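Long-range contacts in lovastatin nonaketide synthase, polyketide synthase component (PDB 7CPX), which works as an iterative multidomain polyketide synthase that, together with the enoyl reductase LovC, builds the dihydromonacolin L nonaketide on the way to lovastatin: residues N1729-H1734 and L2314-Q2319; I1747-P1752 and M2299-Q2304; A2335-G2340 and D2350-R2355. The protein carries 2 engineered substitutions. All coordinates share one frame; numbering follows the deposited sequence.

Contact 1 (N1729-H1734 and L2314-Q2319); sequences NAWVQH and LQALAQ
Trp1731 brings the benzo part of its indole up to Gln2315 and Ala2316, and the flat amide of Gln2319 lies against its CB side. The contact thereby seats a strand-to-helix loop on the helix that links the fifth and sixth strands of the Rossmann sheet in the ketoreductase domain. Near the indole plane, at the edge, is Ala2316 N, 4.0 Å from Trp1731 CE3. The Gln2315 amide comes in obliquely, its OE1 3.1 Å from Trp1731 CZ3, with the two planes 37° apart. These two side chains run side by side in the same direction, with Gln2315 CB 3.7 Å from Trp1731 CZ3. The Gln2319 amide stands much more steeply to the indole, at 74°, and its CD is 3.8 Å from Trp1731 CB. Which way round this amide is turned is uncertain. Trp1731 CG is anti to the carbonyl carbon (chi1 -64°), which puts it beside the backbone N.

The loop follows strand 1720-1728 of a second, mixed sheet, consistent with the structural subdomain of a split ketoreductase. All the touching residues are buried. The small CB of Ala2316 allows close approach, and it meets Ala1738 of helix 1735-1750 as well; Trp1731 also touches Arg1745 and Val2393. The loop keeps its shape through Asn1729 O, which accepts from both Gln1733 N and His1734 N, and through Ala1730 N, hydrogen-bonded to Asp1760. His1734 is the N-cap of helix 1735-1750.

Across the backbone, Ala2316 CA makes a CH...O contact with Trp1731 O at 3.3 Å, and Ala2316 CB rests 3.6 Å from Ala1730 O.

Contact 2 (I1747-P1752 and M2299-Q2304); sequences IRREHP and MGNPGQ
Arg1749 and Glu1750, at the C-terminal end of helix 1735-1750, reach over a type II beta turn, Asn2301 to Gln2304, that leads into helix 2305-2323 of the Rossmann-type ketoreductase. In the first shell the guanidinium of Arg1749 reaches the backbone of Met2299 to Asn2301. Its NH1 is modelled 2.7 Å from Met2299 O, near the guanidinium plane, but the bond is weak (147°) and doubtful, since NH1 sits too close to a neighbour. One face of the group is met by Asn2301 CA, 4.0 Å above the plane and offset toward the rim. Farther back, Arg1749 CB packs on Pro2302 CD at 4.0 Å. Glu1750 extends beside the turn, its CG 3.6 Å from Pro2302 CA, and its OE2 makes a weak hydrogen bond to Ala2305 N. There, at the N-terminal end of the helix, a carboxylate would probably be favoured by the helix dipole.

In the second shell, Arg1749 is bent at chi2 (-91°) and chi3, the latter placing NE, which donates to Thr2417 OG1. That bond is the stronger polar hold on the side chain. Arg1748, beside it, forms salt bridges with Asp2421 and Glu1797.

Gly2303, with positive phi, takes the third position of the type II turn, and Gln2304 N bonds back to Asn2301 O. Gln2304 NE2 reaches Asp2248. Asn2301 ND2 donates to Gln2304 OE1 at 3.0 Å, nearly straight at 171°, from above that carbonyl's plane.

Contact 3 (A2335-G2340 and D2350-R2355); sequences AVYGVG and DFNAIR
Tyr2337 meets Phe2351, Asn2352 and Arg2355 where the chain makes a short excursion after the sixth strand of the ketoreductase Rossmann sheet: strand 2335-2336 pairs in parallel with 2360-2361, and helices 2341-2344 and 2348-2353 lie between them in sequence. Val2336 and Gly2340, in the same segment as Tyr2337, belong to the NADP pocket.

The apolar part involves two side chains of the strand segment and one of the helix. Ala2335 CB approaches the Phe2351 ring obliquely, 3.4 Å from CD1, while Phe2351 CB packs 3.6 Å from Tyr2337 CZ. Phe2351 thus bridges the alanine and the phenol with different parts of its side chain.

The Asn2352 amide approaches the Tyr2337 ring obliquely, the planes 13° apart, with Asn2352 CG 3.4 Å from Tyr2337 CE2.

The cation-pi part is off-centre: Arg2355 CZ is 4.6 Å from the centroid of the Tyr2337 ring, 31° from its normal. NH2 of Arg2355 hangs over one face of the ring toward the rim.

Polar bonds accompany this position of the arginine. Its chain bends at chi2 (73°) and chi3, the latter carrying NE back toward the tyrosine. From NE runs a weak 3.3 Å bond to Tyr2337 OH, less sure because the hydroxyl is crowded in the model. Tyr2337 O accepts from Thr2343. Both residues also reach the dehydratase domain, Tyr2337 touching Ser1186 and Asp1189, and Arg2355 touching Arg1190.

Asn2352 OD1 steadies the guanidinium, accepting from Arg2355 NE at 3.1 Å in its carbonyl plane and, with NH2 less surely placed, from Arg2355 NH2 at 2.8 Å.

Following the chain, contact 1 opens at 1729-1734 and contact 2 at 1747-1752, at the two ends of helix 1735-1750. More than 500 residues later contact 2 closes first, at 2299-2304, and contact 1 closes on 2314-2319, so contact 2 is enclosed by contact 1. The closing segments lie before and along helix 2305-2323, so the two helices run in opposite senses, joining the probable structural subdomain to the catalytic Rossmann subdomain at points whose centres are 21 Å apart. Contact 3 follows in series, closing a short loop, 2335-2340 to 2350-2355, within the ketoreductase. Its centre lies 18 Å from that of contact 2, without touching it.

Contact 1 (N1729-H1734 and L2314-Q2319)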
loop_
_atom_site.group_PDB
_atom_site.type_symbol
_atom_site.label_atom_id
_atom_site.label_comp_id
_atom_site.label_asym_id
_atom_site.label_seq_id
_atom_site.Cartn_x
_atom_site.Cartn_y
_atom_site.Cartn_z
ATOM N N ASN A 1729 -61.557 -46.240 25.242
ATOM C CA ASN A 1729 -61.249 -45.283 24.182
ATOM C C ASN A 1729 -61.094 -43.878 24.758
ATOM O O ASN A 1729 -61.753 -42.924 24.338
ATOM C CB ASN A 1729 -62.319 -45.317 23.092
ATOM C CG ASN A 1729 -61.769 -44.956 21.731
ATOM O OD1 ASN A 1729 -60.662 -44.431 21.617
ATOM N ND2 ASN A 1729 -62.539 -45.236 20.688
ATOM N N ALA A 1730 -60.204 -43.760 25.743
ATOM C CA ALA A 1730 -60.037 -42.496 26.452
ATOM C C ALA A 1730 -59.636 -41.378 25.502
ATOM O O ALA A 1730 -60.203 -40.280 25.537
ATOM C CB ALA A 1730 -58.987 -42.655 27.550
ATOM N N TRP A 1731 -58.658 -41.642 24.637
ATOM C CA TRP A 1731 -58.083 -40.576 23.830
ATOM C C TRP A 1731 -59.020 -40.132 22.717
ATOM O O TRP A 1731 -58.920 -38.992 22.248
ATOM C CB TRP A 1731 -56.745 -41.031 23.250
ATOM C CG TRP A 1731 -55.712 -41.301 24.299
ATOM C CD1 TRP A 1731 -55.269 -42.519 24.717
ATOM C CD2 TRP A 1731 -54.999 -40.329 25.071
ATOM N NE1 TRP A 1731 -54.321 -42.369 25.697
ATOM C CE2 TRP A 1731 -54.138 -41.033 25.934
ATOM C CE3 TRP A 1731 -55.003 -38.933 25.115
ATOM C CZ2 TRP A 1731 -53.290 -40.388 26.830
ATOM C CZ3 TRP A 1731 -54.160 -38.296 26.004
ATOM C CH2 TRP A 1731 -53.316 -39.023 26.850
ATOM N N VAL A 1732 -59.938 -40.997 22.285
ATOM C CA VAL A 1732 -60.780 -40.689 21.135
ATOM C C VAL A 1732 -62.248 -40.478 21.495
ATOM O O VAL A 1732 -62.989 -39.896 20.688
ATOM C CB VAL A 1732 -60.666 -41.796 20.067
ATOM C CG1 VAL A 1732 -61.210 -41.304 18.734
ATOM C CG2 VAL A 1732 -59.224 -42.260 19.941
ATOM N N GLN A 1733 -62.696 -40.938 22.663
ATOM C CA GLN A 1733 -64.103 -40.833 23.029
ATOM C C GLN A 1733 -64.359 -40.336 24.444
ATOM O O GLN A 1733 -65.446 -39.802 24.692
ATOM C CB GLN A 1733 -64.797 -42.195 22.865
ATOM C CG GLN A 1733 -64.695 -42.779 21.466
ATOM C CD GLN A 1733 -65.389 -41.926 20.424
ATOM O OE1 GLN A 1733 -66.114 -40.988 20.754
ATOM N NE2 GLN A 1733 -65.169 -42.249 19.154
ATOM N N HIS A 1734 -63.417 -40.485 25.373
ATOM C CA HIS A 1734 -63.622 -40.129 26.777
ATOM C C HIS A 1734 -62.433 -39.316 27.268
ATOM O O HIS A 1734 -61.496 -39.860 27.869
ATOM C CB HIS A 1734 -63.830 -41.379 27.631
ATOM C CG HIS A 1734 -65.092 -42.118 27.317
ATOM N ND1 HIS A 1734 -66.226 -42.016 28.092
ATOM C CD2 HIS A 1734 -65.403 -42.963 26.305
ATOM C CE1 HIS A 1734 -67.180 -42.771 27.575
ATOM N NE2 HIS A 1734 -66.706 -43.356 26.490
ATOM N N LEU A 2314 -56.743 -32.133 27.200
ATOM C CA LEU A 2314 -56.613 -31.369 25.960
ATOM C C LEU A 2314 -56.307 -32.288 24.783
ATOM O O LEU A 2314 -56.907 -32.167 23.707
ATOM C CB LEU A 2314 -55.515 -30.315 26.113
ATOM C CG LEU A 2314 -55.950 -28.916 26.552
ATOM C CD1 LEU A 2314 -56.847 -28.976 27.775
ATOM C CD2 LEU A 2314 -54.733 -28.048 26.830
ATOM N N GLN A 2315 -55.370 -33.217 24.974
ATOM C CA GLN A 2315 -54.991 -34.132 23.900
ATOM C C GLN A 2315 -56.177 -34.973 23.457
ATOM O O GLN A 2315 -56.433 -35.129 22.258
ATOM C CB GLN A 2315 -53.850 -35.040 24.360
ATOM C CG GLN A 2315 -52.513 -34.354 24.526
ATOM C CD GLN A 2315 -51.446 -35.293 25.053
ATOM O OE1 GLN A 2315 -51.719 -36.457 25.346
ATOM N NE2 GLN A 2315 -50.223 -34.793 25.175
ATOM N N ALA A 2316 -56.908 -35.537 24.417
ATOM C CA ALA A 2316 -58.037 -36.390 24.072
ATOM C C ALA A 2316 -59.166 -35.596 23.440
ATOM O O ALA A 2316 -59.849 -36.104 22.546
ATOM C CB ALA A 2316 -58.538 -37.127 25.306
ATOM N N LEU A 2317 -59.391 -34.360 23.888
ATOM C CA LEU A 2317 -60.399 -33.532 23.242
ATOM C C LEU A 2317 -60.008 -33.241 21.801
ATOM O O LEU A 2317 -60.852 -33.294 20.903
ATOM C CB LEU A 2317 -60.604 -32.233 24.014
ATOM C CG LEU A 2317 -61.756 -31.383 23.475
ATOM C CD1 LEU A 2317 -62.598 -30.835 24.609
ATOM C CD2 LEU A 2317 -61.233 -30.252 22.607
ATOM N N ALA A 2318 -58.729 -32.953 21.556
ATOM C CA ALA A 2318 -58.277 -32.740 20.184
ATOM C C ALA A 2318 -58.488 -33.994 19.346
ATOM O O ALA A 2318 -58.959 -33.927 18.204
ATOM C CB ALA A 2318 -56.802 -32.339 20.174
ATOM N N GLN A 2319 -58.139 -35.153 19.904
ATOM C CA GLN A 2319 -58.241 -36.401 19.156
ATOM C C GLN A 2319 -59.693 -36.732 18.829
ATOM O O GLN A 2319 -60.019 -37.088 17.690
ATOM C CB GLN A 2319 -57.590 -37.528 19.955
ATOM C CG GLN A 2319 -56.073 -37.501 19.916
ATOM C CD GLN A 2319 -55.443 -38.178 21.115
ATOM O OE1 GLN A 2319 -55.956 -38.092 22.230
ATOM N NE2 GLN A 2319 -54.323 -38.854 20.893
#

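Contact 2 (I1747-P1752 and M2299-Q2304)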
loop_
_atom_site.group_PDB
_atom_site.type_symbol
_atom_site.label_atom_id
_atom_site.label_comp_id
_atom_site.label_asym_id
_atom_site.label_seq_id
_atom_site.Cartn_x
_atom_site.Cartn_y
_atom_site.Cartn_z
ATOM N N ILE A 1747 -47.898 -39.788 37.792
ATOM C CA ILE A 1747 -47.687 -40.591 38.993
ATOM C C ILE A 1747 -46.548 -41.576 38.776
ATOM O O ILE A 1747 -45.726 -41.808 39.671
ATOM C CB ILE A 1747 -48.987 -41.317 39.383
ATOM C CG1 ILE A 1747 -50.008 -40.317 39.917
ATOM C CG2 ILE A 1747 -48.703 -42.378 40.428
ATOM C CD1 ILE A 1747 -51.432 -40.813 39.861
ATOM N N ARG A 1748 -46.483 -42.174 37.585
ATOM C CA ARG A 1748 -45.422 -43.130 37.294
ATOM C C ARG A 1748 -44.050 -42.500 37.484
ATOM O O ARG A 1748 -43.070 -43.207 37.746
ATOM C CB ARG A 1748 -45.572 -43.662 35.869
ATOM C CG ARG A 1748 -44.614 -44.790 35.527
ATOM C CD ARG A 1748 -44.964 -45.460 34.206
ATOM N NE ARG A 1748 -44.905 -44.538 33.077
ATOM C CZ ARG A 1748 -45.958 -43.952 32.519
ATOM N NH1 ARG A 1748 -47.187 -44.157 32.967
ATOM N NH2 ARG A 1748 -45.773 -43.142 31.480
ATOM N N ARG A 1749 -43.962 -41.178 37.356
ATOM C CA ARG A 1749 -42.737 -40.440 37.629
ATOM C C ARG A 1749 -42.621 -40.065 39.101
ATOM O O ARG A 1749 -41.543 -40.185 39.692
ATOM C CB ARG A 1749 -42.695 -39.173 36.774
ATOM C CG ARG A 1749 -42.842 -39.426 35.286
ATOM C CD ARG A 1749 -41.497 -39.625 34.631
ATOM N NE ARG A 1749 -40.709 -38.399 34.658
ATOM C CZ ARG A 1749 -40.808 -37.421 33.767
ATOM N NH1 ARG A 1749 -41.641 -37.501 32.741
ATOM N NH2 ARG A 1749 -40.056 -36.334 33.909
ATOM N N GLU A 1750 -43.723 -39.607 39.695
ATOM C CA GLU A 1750 -43.714 -39.215 41.099
ATOM C C GLU A 1750 -43.348 -40.392 41.990
ATOM O O GLU A 1750 -42.473 -40.286 42.857
ATOM C CB GLU A 1750 -45.084 -38.664 41.489
ATOM C CG GLU A 1750 -45.469 -37.379 40.784
ATOM C CD GLU A 1750 -46.928 -37.017 40.980
ATOM O OE1 GLU A 1750 -47.665 -37.818 41.594
ATOM O OE2 GLU A 1750 -47.338 -35.930 40.521
ATOM N N HIS A 1751 -44.009 -41.526 41.785
ATOM C CA HIS A 1751 -43.781 -42.719 42.583
ATOM C C HIS A 1751 -43.162 -43.797 41.705
ATOM O O HIS A 1751 -43.862 -44.717 41.264
ATOM C CB HIS A 1751 -45.090 -43.211 43.200
ATOM C CG HIS A 1751 -45.777 -42.188 44.049
ATOM N ND1 HIS A 1751 -45.386 -41.906 45.340
ATOM C CD2 HIS A 1751 -46.833 -41.380 43.791
ATOM C CE1 HIS A 1751 -46.169 -40.968 45.840
ATOM N NE2 HIS A 1751 -47.056 -40.632 44.921
ATOM N N PRO A 1752 -41.859 -43.720 41.425
ATOM C CA PRO A 1752 -41.245 -44.737 40.558
ATOM C C PRO A 1752 -41.409 -46.148 41.089
ATOM O O PRO A 1752 -41.511 -47.093 40.297
ATOM C CB PRO A 1752 -39.771 -44.311 40.506
ATOM C CG PRO A 1752 -39.571 -43.450 41.708
ATOM C CD PRO A 1752 -40.872 -42.751 41.928
ATOM N N MET A 2299 -44.963 -37.564 29.063
ATOM C CA MET A 2299 -44.066 -38.342 29.902
ATOM C C MET A 2299 -44.326 -38.178 31.390
ATOM O O MET A 2299 -43.795 -38.970 32.178
ATOM C CB MET A 2299 -42.606 -37.958 29.622
ATOM C CG MET A 2299 -42.244 -37.951 28.150
ATOM S SD MET A 2299 -40.499 -37.608 27.865
ATOM C CE MET A 2299 -40.299 -36.047 28.722
ATOM N N GLY A 2300 -45.114 -37.192 31.801
ATOM C CA GLY A 2300 -45.304 -36.904 33.204
ATOM C C GLY A 2300 -44.173 -36.065 33.765
ATOM O O GLY A 2300 -43.160 -35.799 33.117
ATOM N N ASN A 2301 -44.360 -35.637 35.006
ATOM C CA ASN A 2301 -43.349 -34.850 35.698
ATOM C C ASN A 2301 -43.684 -34.806 37.183
ATOM O O ASN A 2301 -44.841 -34.554 37.544
ATOM C CB ASN A 2301 -43.278 -33.437 35.121
ATOM C CG ASN A 2301 -42.087 -32.655 35.635
ATOM O OD1 ASN A 2301 -41.009 -33.210 35.843
ATOM N ND2 ASN A 2301 -42.278 -31.359 35.845
ATOM N N PRO A 2302 -42.721 -35.046 38.074
ATOM C CA PRO A 2302 -43.033 -34.995 39.506
ATOM C C PRO A 2302 -43.617 -33.648 39.901
ATOM O O PRO A 2302 -43.134 -32.592 39.487
ATOM C CB PRO A 2302 -41.677 -35.244 40.173
ATOM C CG PRO A 2302 -40.919 -36.040 39.177
ATOM C CD PRO A 2302 -41.347 -35.525 37.834
ATOM N N GLY A 2303 -44.669 -33.696 40.715
ATOM C CA GLY A 2303 -45.322 -32.500 41.194
ATOM C C GLY A 2303 -46.254 -31.834 40.205
ATOM O O GLY A 2303 -46.774 -30.753 40.507
ATOM N N GLN A 2304 -46.487 -32.438 39.035
ATOM C CA GLN A 2304 -47.326 -31.822 38.016
ATOM C C GLN A 2304 -48.306 -32.820 37.410
ATOM O O GLN A 2304 -48.640 -32.725 36.225
ATOM C CB GLN A 2304 -46.474 -31.197 36.911
ATOM C CG GLN A 2304 -45.707 -29.963 37.345
ATOM C CD GLN A 2304 -44.932 -29.332 36.207
ATOM O OE1 GLN A 2304 -44.793 -29.921 35.135
ATOM N NE2 GLN A 2304 -44.425 -28.126 36.432
#

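Contact 3 (A2335-G2340 and D2350-R2355)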
loop_
_atom_site.group_PDB
_atom_site.type_symbol
_atom_site.label_atom_id
_atom_site.label_comp_id
_atom_site.label_asym_id
_atom_site.label_seq_id
_atom_site.Cartn_x
_atom_site.Cartn_y
_atom_site.Cartn_z
ATOM N N ALA A 2335 -39.869 -26.819 27.628
ATOM C CA ALA A 2335 -39.656 -25.601 28.400
ATOM C C ALA A 2335 -39.413 -24.451 27.430
ATOM O O ALA A 2335 -38.389 -24.416 26.740
ATOM C CB ALA A 2335 -38.484 -25.770 29.361
ATOM N N VAL A 2336 -40.355 -23.514 27.377
ATOM C CA VAL A 2336 -40.235 -22.347 26.511
ATOM C C VAL A 2336 -39.448 -21.282 27.267
ATOM O O VAL A 2336 -39.975 -20.636 28.176
ATOM C CB VAL A 2336 -41.608 -21.822 26.079
ATOM C CG1 VAL A 2336 -41.451 -20.769 25.001
ATOM C CG2 VAL A 2336 -42.476 -22.962 25.587
ATOM N N TYR A 2337 -38.185 -21.096 26.891
ATOM C CA TYR A 2337 -37.308 -20.167 27.589
ATOM C C TYR A 2337 -37.496 -18.727 27.130
ATOM O O TYR A 2337 -37.522 -17.813 27.960
ATOM C CB TYR A 2337 -35.851 -20.582 27.394
ATOM C CG TYR A 2337 -35.455 -21.802 28.186
ATOM C CD1 TYR A 2337 -35.815 -23.074 27.767
ATOM C CD2 TYR A 2337 -34.716 -21.685 29.353
ATOM C CE1 TYR A 2337 -35.453 -24.192 28.487
ATOM C CE2 TYR A 2337 -34.350 -22.796 30.080
ATOM C CZ TYR A 2337 -34.720 -24.048 29.643
ATOM O OH TYR A 2337 -34.355 -25.161 30.365
ATOM N N GLY A 2338 -37.627 -18.507 25.822
ATOM C CA GLY A 2338 -37.746 -17.150 25.321
ATOM C C GLY A 2338 -38.970 -16.428 25.844
ATOM O O GLY A 2338 -38.926 -15.219 26.086
ATOM N N VAL A 2339 -40.074 -17.152 26.031
ATOM C CA VAL A 2339 -41.339 -16.561 26.448
ATOM C C VAL A 2339 -42.120 -17.595 27.245
ATOM O O VAL A 2339 -41.815 -18.788 27.222
ATOM C CB VAL A 2339 -42.170 -16.070 25.238
ATOM C CG1 VAL A 2339 -41.540 -14.833 24.626
ATOM C CG2 VAL A 2339 -42.294 -17.172 24.198
ATOM N N GLY A 2340 -43.135 -17.126 27.955
ATOM C CA GLY A 2340 -44.000 -17.978 28.742
ATOM C C GLY A 2340 -43.768 -17.795 30.231
ATOM O O GLY A 2340 -42.995 -16.943 30.676
ATOM N N ASP A 2350 -33.861 -23.031 36.508
ATOM C CA ASP A 2350 -34.431 -24.261 37.045
ATOM C C ASP A 2350 -34.640 -25.298 35.949
ATOM O O ASP A 2350 -34.331 -26.481 36.136
ATOM C CB ASP A 2350 -35.750 -23.959 37.755
ATOM C CG ASP A 2350 -35.581 -23.002 38.917
ATOM O OD1 ASP A 2350 -34.496 -23.000 39.534
ATOM O OD2 ASP A 2350 -36.534 -22.249 39.213
ATOM N N PHE A 2351 -35.162 -24.875 34.795
ATOM C CA PHE A 2351 -35.373 -25.814 33.700
ATOM C C PHE A 2351 -34.058 -26.219 33.046
ATOM O O PHE A 2351 -33.923 -27.360 32.590
ATOM C CB PHE A 2351 -36.324 -25.215 32.666
ATOM C CG PHE A 2351 -37.775 -25.376 33.018
ATOM C CD1 PHE A 2351 -38.454 -26.533 32.681
ATOM C CD2 PHE A 2351 -38.459 -24.376 33.687
ATOM C CE1 PHE A 2351 -39.787 -26.691 33.000
ATOM C CE2 PHE A 2351 -39.794 -24.528 34.011
ATOM C CZ PHE A 2351 -40.459 -25.688 33.667
ATOM N N ASN A 2352 -33.084 -25.308 32.987
ATOM C CA ASN A 2352 -31.766 -25.676 32.483
ATOM C C ASN A 2352 -31.139 -26.756 33.351
ATOM O O ASN A 2352 -30.481 -27.671 32.843
ATOM C CB ASN A 2352 -30.862 -24.446 32.422
ATOM C CG ASN A 2352 -31.242 -23.496 31.306
ATOM O OD1 ASN A 2352 -31.638 -23.922 30.222
ATOM N ND2 ASN A 2352 -31.120 -22.200 31.565
ATOM N N ALA A 2353 -31.332 -26.665 34.668
ATOM C CA ALA A 2353 -30.833 -27.699 35.565
ATOM C C ALA A 2353 -31.422 -29.066 35.241
ATOM O O ALA A 2353 -30.817 -30.086 35.588
ATOM C CB ALA A 2353 -31.143 -27.330 37.016
ATOM N N ILE A 2354 -32.583 -29.107 34.589
ATOM C CA ILE A 2354 -33.216 -30.361 34.199
ATOM C C ILE A 2354 -33.385 -30.380 32.686
ATOM O O ILE A 2354 -34.344 -30.960 32.166
ATOM C CB ILE A 2354 -34.572 -30.551 34.904
ATOM C CG1 ILE A 2354 -35.519 -29.397 34.565
ATOM C CG2 ILE A 2354 -34.375 -30.651 36.407
ATOM C CD1 ILE A 2354 -36.920 -29.579 35.104
ATOM N N ARG A 2355 -32.460 -29.739 31.971
ATOM C CA ARG A 2355 -32.577 -29.662 30.519
ATOM C C ARG A 2355 -32.603 -31.052 29.901
ATOM O O ARG A 2355 -33.427 -31.341 29.026
ATOM C CB ARG A 2355 -31.422 -28.848 29.939
ATOM C CG ARG A 2355 -31.517 -28.646 28.439
ATOM C CD ARG A 2355 -32.608 -27.654 28.098
ATOM N NE ARG A 2355 -32.123 -26.287 28.238
ATOM C CZ ARG A 2355 -31.702 -25.531 27.235
ATOM N NH1 ARG A 2355 -31.750 -25.953 25.981
ATOM N NH2 ARG A 2355 -31.218 -24.322 27.496
#